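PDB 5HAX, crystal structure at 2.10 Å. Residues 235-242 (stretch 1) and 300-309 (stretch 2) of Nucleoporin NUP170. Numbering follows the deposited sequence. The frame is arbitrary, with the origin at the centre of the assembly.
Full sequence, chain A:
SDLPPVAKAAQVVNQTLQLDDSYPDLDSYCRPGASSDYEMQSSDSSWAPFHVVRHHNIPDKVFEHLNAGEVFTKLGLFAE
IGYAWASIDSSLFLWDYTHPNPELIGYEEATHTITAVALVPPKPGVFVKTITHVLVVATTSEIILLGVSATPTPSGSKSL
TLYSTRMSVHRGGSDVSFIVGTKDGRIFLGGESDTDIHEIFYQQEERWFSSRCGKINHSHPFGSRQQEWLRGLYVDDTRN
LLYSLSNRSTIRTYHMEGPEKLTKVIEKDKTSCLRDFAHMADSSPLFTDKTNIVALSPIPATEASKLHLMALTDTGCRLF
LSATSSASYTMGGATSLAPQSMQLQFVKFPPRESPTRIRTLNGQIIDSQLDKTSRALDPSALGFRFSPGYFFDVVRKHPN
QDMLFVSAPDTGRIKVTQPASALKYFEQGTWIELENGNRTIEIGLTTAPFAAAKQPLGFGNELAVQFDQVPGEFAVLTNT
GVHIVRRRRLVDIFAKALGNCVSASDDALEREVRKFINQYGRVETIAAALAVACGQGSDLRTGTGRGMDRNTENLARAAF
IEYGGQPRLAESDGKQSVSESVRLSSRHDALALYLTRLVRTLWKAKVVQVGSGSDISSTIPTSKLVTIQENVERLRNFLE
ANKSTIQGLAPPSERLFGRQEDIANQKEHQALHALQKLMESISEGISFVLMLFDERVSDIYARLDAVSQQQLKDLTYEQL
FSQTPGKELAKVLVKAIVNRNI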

ATOM      1  N   VAL A 235      -3.911  12.184  -9.117  1.00 40.84           N
ATOM      2  CA  VAL A 235      -2.753  11.919  -9.972  1.00 42.31           C
ATOM      3  C   VAL A 235      -2.529  10.415 -10.070  1.00 42.25           C
ATOM      4  O   VAL A 235      -2.717   9.681  -9.093  1.00 43.53           O
ATOM      5  N   ASP A 236      -2.106   9.960 -11.253  1.00 41.54           N
ATOM      6  CA  ASP A 236      -1.608   8.596 -11.447  1.00 41.17           C
ATOM      7  C   ASP A 236      -0.308   8.679 -12.243  1.00 45.00           C
ATOM      8  O   ASP A 236      -0.329   8.775 -13.476  1.00 38.70           O
ATOM      9  N   ASP A 237       0.820   8.623 -11.528  1.00 44.17           N
ATOM     10  CA  ASP A 237       2.130   8.736 -12.163  1.00 43.14           C
ATOM     11  C   ASP A 237       2.421   7.567 -13.095  1.00 44.19           C
ATOM     12  O   ASP A 237       3.111   7.744 -14.104  1.00 45.84           O
ATOM     13  N   THR A 238       1.914   6.373 -12.780  1.00 40.77           N
ATOM     14  CA  THR A 238       2.212   5.196 -13.590  1.00 40.26           C
ATOM     15  C   THR A 238       1.649   5.311 -15.000  1.00 52.39           C
ATOM     16  O   THR A 238       2.112   4.598 -15.899  1.00 44.01           O
ATOM     17  N   ARG A 239       0.663   6.184 -15.210  1.00 45.75           N
ATOM     18  CA  ARG A 239       0.078   6.414 -16.524  1.00 44.59           C
ATOM     19  C   ARG A 239       0.264   7.844 -17.006  1.00 46.21           C
ATOM     20  O   ARG A 239      -0.209   8.179 -18.099  1.00 45.09           O
ATOM     21  N   ASN A 240       0.944   8.691 -16.228  1.00 38.86           N
ATOM     22  CA  ASN A 240       1.106  10.112 -16.546  1.00 41.82           C
ATOM     23  C   ASN A 240      -0.247  10.795 -16.745  1.00 48.70           C
ATOM     24  O   ASN A 240      -0.409  11.653 -17.615  1.00 45.19           O
ATOM     25  N   LEU A 241      -1.224  10.425 -15.920  1.00 39.25           N
ATOM     26  CA  LEU A 241      -2.569  10.969 -16.012  1.00 43.55           C
ATOM     27  C   LEU A 241      -2.891  11.838 -14.804  1.00 40.15           C
ATOM     28  O   LEU A 241      -2.309  11.697 -13.725  1.00 36.38           O
ATOM     29  N   LEU A 242      -3.836  12.751 -15.022  1.00 46.36           N
ATOM     30  CA  LEU A 242      -4.407  13.603 -13.990  1.00 40.58           C
ATOM     31  C   LEU A 242      -5.917  13.593 -14.173  1.00 45.79           C
ATOM     32  O   LEU A 242      -6.402  13.767 -15.295  1.00 42.95           O
ATOM     33  N   PRO A 300      -3.475   2.337 -10.317  1.00 40.06           N
ATOM     34  CA  PRO A 300      -2.248   2.412 -11.116  1.00 38.94           C
ATOM     35  C   PRO A 300      -2.121   1.250 -12.092  1.00 38.43           C
ATOM     36  O   PRO A 300      -2.739   0.193 -11.939  1.00 39.23           O
ATOM     37  N   ALA A 301      -1.289   1.465 -13.115  1.00 42.21           N
ATOM     38  CA  ALA A 301      -1.085   0.445 -14.141  1.00 43.65           C
ATOM     39  C   ALA A 301      -0.414  -0.799 -13.575  1.00 46.82           C
ATOM     40  O   ALA A 301      -0.578  -1.895 -14.123  1.00 41.93           O
ATOM     41  N   THR A 302       0.345  -0.652 -12.488  1.00 41.74           N
ATOM     42  CA  THR A 302       0.947  -1.813 -11.841  1.00 44.10           C
ATOM     43  C   THR A 302      -0.113  -2.751 -11.282  1.00 45.98           C
ATOM     44  O   THR A 302       0.117  -3.963 -11.190  1.00 39.64           O
ATOM     45  N   GLU A 303      -1.277  -2.215 -10.913  1.00 42.85           N
ATOM     46  CA  GLU A 303      -2.338  -3.003 -10.301  1.00 42.03           C
ATOM     47  C   GLU A 303      -3.292  -3.590 -11.333  1.00 38.21           C
ATOM     48  O   GLU A 303      -3.749  -4.729 -11.177  1.00 38.70           O
ATOM     49  N   ALA A 304      -3.601  -2.838 -12.388  1.00 37.39           N
ATOM     50  CA  ALA A 304      -4.556  -3.287 -13.390  1.00 38.12           C
ATOM     51  C   ALA A 304      -4.285  -2.565 -14.701  1.00 44.95           C
ATOM     52  O   ALA A 304      -3.944  -1.379 -14.705  1.00 44.44           O
ATOM     53  N   SER A 305      -4.451  -3.288 -15.809  1.00 45.56           N
ATOM     54  CA  SER A 305      -4.223  -2.712 -17.129  1.00 50.30           C
ATOM     55  C   SER A 305      -5.420  -1.889 -17.595  1.00 41.14           C
ATOM     56  O   SER A 305      -5.265  -0.737 -18.017  1.00 42.58           O
ATOM     57  N   LYS A 306      -6.619  -2.466 -17.526  1.00 43.26           N
ATOM     58  CA  LYS A 306      -7.815  -1.838 -18.075  1.00 44.98           C
ATOM     59  C   LYS A 306      -8.473  -0.872 -17.093  1.00 46.49           C
ATOM     60  O   LYS A 306      -8.701   0.294 -17.430  1.00 42.40           O
ATOM     61  N   LEU A 307      -8.784  -1.332 -15.881  1.00 40.65           N
ATOM     62  CA  LEU A 307      -9.474  -0.492 -14.906  1.00 39.03           C
ATOM     63  C   LEU A 307      -8.544   0.618 -14.434  1.00 36.96           C
ATOM     64  O   LEU A 307      -7.540   0.361 -13.764  1.00 39.79           O
ATOM     65  N   HIS A 308      -8.891   1.859 -14.777  1.00 36.58           N
ATOM     66  CA  HIS A 308      -8.085   3.032 -14.464  1.00 34.25           C
ATOM     67  C   HIS A 308      -8.521   3.757 -13.200  1.00 40.76           C
ATOM     68  O   HIS A 308      -7.697   4.438 -12.579  1.00 38.61           O
ATOM     69  N   LEU A 309      -9.788   3.646 -12.803  1.00 42.72           N
ATOM     70  CA  LEU A 309     -10.354   4.613 -11.875  1.00 37.80           C
ATOM     71  C   LEU A 309     -11.528   4.002 -11.126  1.00 39.54           C
ATOM     72  O   LEU A 309     -12.337   3.278 -11.712  1.00 37.78           O
TER

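This is a small, mainly polar contact in which a hairpin turn reaches across to a loop and the start of the strand that follows it, and one arginine side chain supplies the largest share of the buried surface. Asp-236, Thr-238, Arg-239 and Leu-241 all direct CA-to-CB toward the second stretch. Arg-239 (chi1 m, chi2 and chi3 t) extends into a pocket of backbone carbonyls, where a guanidinium, rich in donors, is well suited: NH1 donates to Ala-304 O at 2.8 Å and NH2 to Ser-305 O at 3.2 Å, both acceptors lying near the plane of the group. The His-308 ring covers one guanidinium face, with Arg-239 NH2 3.2 Å from His-308 CE1; Ala-301 N lies over the opposite face. His-308 (chi1 m) is held by ND1 donating to Lys-306 O at 2.6 Å, while Leu-241 CD1 lies 3.8 Å from His-308 CD2, at the edge of the ring, a modest apolar touch. Pro-300 and Ala-301, whose CA-to-CB bonds run sideways, pack against the turn, with Thr-238 OG1 3.6 Å from Pro-300 CB and Arg-239 NH2 3.9 Å from Ala-301 CB.

Asp-236 (chi1 t) organizes the turn. Its OD2 forms a salt bridge with Arg-239 NE at 3.0 Å, and its OD1 accepts from Thr-238 OG1 at 2.7 Å. Thr-238 (p) can therefore relay: the same OG1 accepts from Ala-301 N at 2.9 Å, nearly linear. Water 1 lies 2.6 Å from Asp-236 OD2 and 2.8 Å from His-308 O, bridging the stretches.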

ATOM      1  CB  VAL A 235      -1.485  12.609  -9.423  1.00 46.85           C
ATOM      2  CG1 VAL A 235      -0.253  12.213 -10.239  1.00 51.55           C
ATOM      3  CG2 VAL A 235      -1.657  14.117  -9.410  1.00 50.50           C
ATOM      4  CB  ASP A 236      -2.635   7.713 -12.149  1.00 40.62           C
ATOM      5  CG  ASP A 236      -2.160   6.274 -12.296  1.00 44.21           C
ATOM      6  OD1 ASP A 236      -1.110   5.929 -11.708  1.00 40.17           O
ATOM      7  OD2 ASP A 236      -2.838   5.486 -12.988  1.00 41.89           O
ATOM      8  CB  ASP A 237       3.221   8.827 -11.096  1.00 42.59           C
ATOM      9  CG  ASP A 237       3.167  10.122 -10.309  1.00 44.01           C
ATOM     10  OD1 ASP A 237       3.072  11.199 -10.933  1.00 48.65           O
ATOM     11  OD2 ASP A 237       3.221  10.063  -9.063  1.00 52.32           O
ATOM     12  CB  THR A 238       1.658   3.932 -12.925  1.00 42.08           C
ATOM     13  OG1 THR A 238       0.225   3.942 -12.972  1.00 42.98           O
ATOM     14  CG2 THR A 238       2.123   3.832 -11.473  1.00 44.41           C
ATOM     15  CB  ARG A 239      -1.419   6.078 -16.501  1.00 46.03           C
ATOM     16  CG  ARG A 239      -1.754   4.725 -15.891  1.00 46.17           C
ATOM     17  CD  ARG A 239      -3.249   4.486 -15.933  1.00 45.30           C
ATOM     18  NE  ARG A 239      -3.688   3.456 -14.992  1.00 46.14           N
ATOM     19  CZ  ARG A 239      -3.957   2.193 -15.312  1.00 40.86           C
ATOM     20  NH1 ARG A 239      -4.359   1.351 -14.371  1.00 43.78           N
ATOM     21  NH2 ARG A 239      -3.831   1.765 -16.563  1.00 45.10           N
ATOM     22  CB  ASN A 240       1.996  10.304 -17.775  1.00 49.27           C
ATOM     23  CG  ASN A 240       3.429   9.873 -17.529  1.00 56.74           C
ATOM     24  OD1 ASN A 240       3.932   9.958 -16.408  1.00 56.32           O
ATOM     25  ND2 ASN A 240       4.095   9.411 -18.577  1.00 57.30           N
ATOM     26  CB  LEU A 241      -3.611   9.851 -16.130  1.00 38.92           C
ATOM     27  CG  LEU A 241      -3.540   8.974 -17.381  1.00 36.48           C
ATOM     28  CD1 LEU A 241      -4.627   7.912 -17.331  1.00 45.00           C
ATOM     29  CD2 LEU A 241      -3.663   9.811 -18.648  1.00 40.50           C
ATOM     30  CB  LEU A 242      -3.853  15.030 -14.095  1.00 44.44           C
ATOM     31  CG  LEU A 242      -4.358  16.080 -13.105  1.00 49.64           C
ATOM     32  CD1 LEU A 242      -3.872  15.786 -11.697  1.00 52.76           C
ATOM     33  CD2 LEU A 242      -3.908  17.464 -13.545  1.00 54.14           C
ATOM     34  CB  PRO A 300      -1.139   2.375 -10.060  1.00 45.24           C
ATOM     35  CG  PRO A 300      -1.734   1.603  -8.935  1.00 42.09           C
ATOM     36  CD  PRO A 300      -3.200   1.940  -8.924  1.00 40.06           C
ATOM     37  CB  ALA A 301      -0.254   1.015 -15.290  1.00 45.47           C
ATOM     38  CB  THR A 302       1.888  -1.358 -10.724  1.00 46.40           C
ATOM     39  OG1 THR A 302       1.165  -0.548  -9.790  1.00 53.40           O
ATOM     40  CG2 THR A 302       3.042  -0.551 -11.296  1.00 50.14           C
ATOM     41  CB  GLU A 303      -3.115  -2.143  -9.300  1.00 34.92           C
ATOM     42  CG  GLU A 303      -4.174  -2.905  -8.516  1.00 39.51           C
ATOM     43  CD  GLU A 303      -4.722  -2.111  -7.342  1.00 37.78           C
ATOM     44  OE1 GLU A 303      -4.470  -0.890  -7.275  1.00 38.21           O
ATOM     45  OE2 GLU A 303      -5.402  -2.708  -6.484  1.00 40.70           O
ATOM     46  CB  ALA A 304      -5.995  -3.037 -12.932  1.00 42.72           C
ATOM     47  CB  SER A 305      -3.924  -3.822 -18.137  1.00 50.14           C
ATOM     48  OG  SER A 305      -3.882  -3.311 -19.456  1.00 52.15           O
ATOM     49  CB  LYS A 306      -8.810  -2.921 -18.504  1.00 48.80           C
ATOM     50  CG  LYS A 306      -8.316  -3.780 -19.660  1.00 54.60           C
ATOM     51  CD  LYS A 306      -9.188  -5.009 -19.861  1.00 80.55           C
ATOM     52  CE  LYS A 306      -8.623  -5.916 -20.944  1.00 99.49           C
ATOM     53  NZ  LYS A 306      -9.331  -7.223 -21.011  1.00 94.54           N
ATOM     54  CB  LEU A 307      -9.967  -1.333 -13.733  1.00 42.91           C
ATOM     55  CG  LEU A 307     -11.071  -2.338 -14.068  1.00 43.01           C
ATOM     56  CD1 LEU A 307     -11.389  -3.198 -12.855  1.00 44.50           C
ATOM     57  CD2 LEU A 307     -12.328  -1.632 -14.567  1.00 38.89           C
ATOM     58  CB  HIS A 308      -8.143   4.037 -15.621  1.00 40.63           C
ATOM     59  CG  HIS A 308      -7.231   3.714 -16.764  1.00 39.41           C
ATOM     60  ND1 HIS A 308      -7.242   2.497 -17.409  1.00 38.40           N
ATOM     61  CD2 HIS A 308      -6.294   4.464 -17.393  1.00 38.62           C
ATOM     62  CE1 HIS A 308      -6.343   2.506 -18.377  1.00 43.19           C
ATOM     63  NE2 HIS A 308      -5.756   3.690 -18.390  1.00 42.50           N
ATOM     64  CB  LEU A 309     -10.808   5.862 -12.642  1.00 36.91           C
ATOM     65  CG  LEU A 309     -11.167   7.110 -11.846  1.00 42.05           C
ATOM     66  CD1 LEU A 309      -9.927   7.689 -11.184  1.00 42.43           C
ATOM     67  CD2 LEU A 309     -11.823   8.128 -12.764  1.00 41.41           C
TER
HETATM   68  O   HOH W   1      -5.394   5.812 -13.284  1.00 39.55           O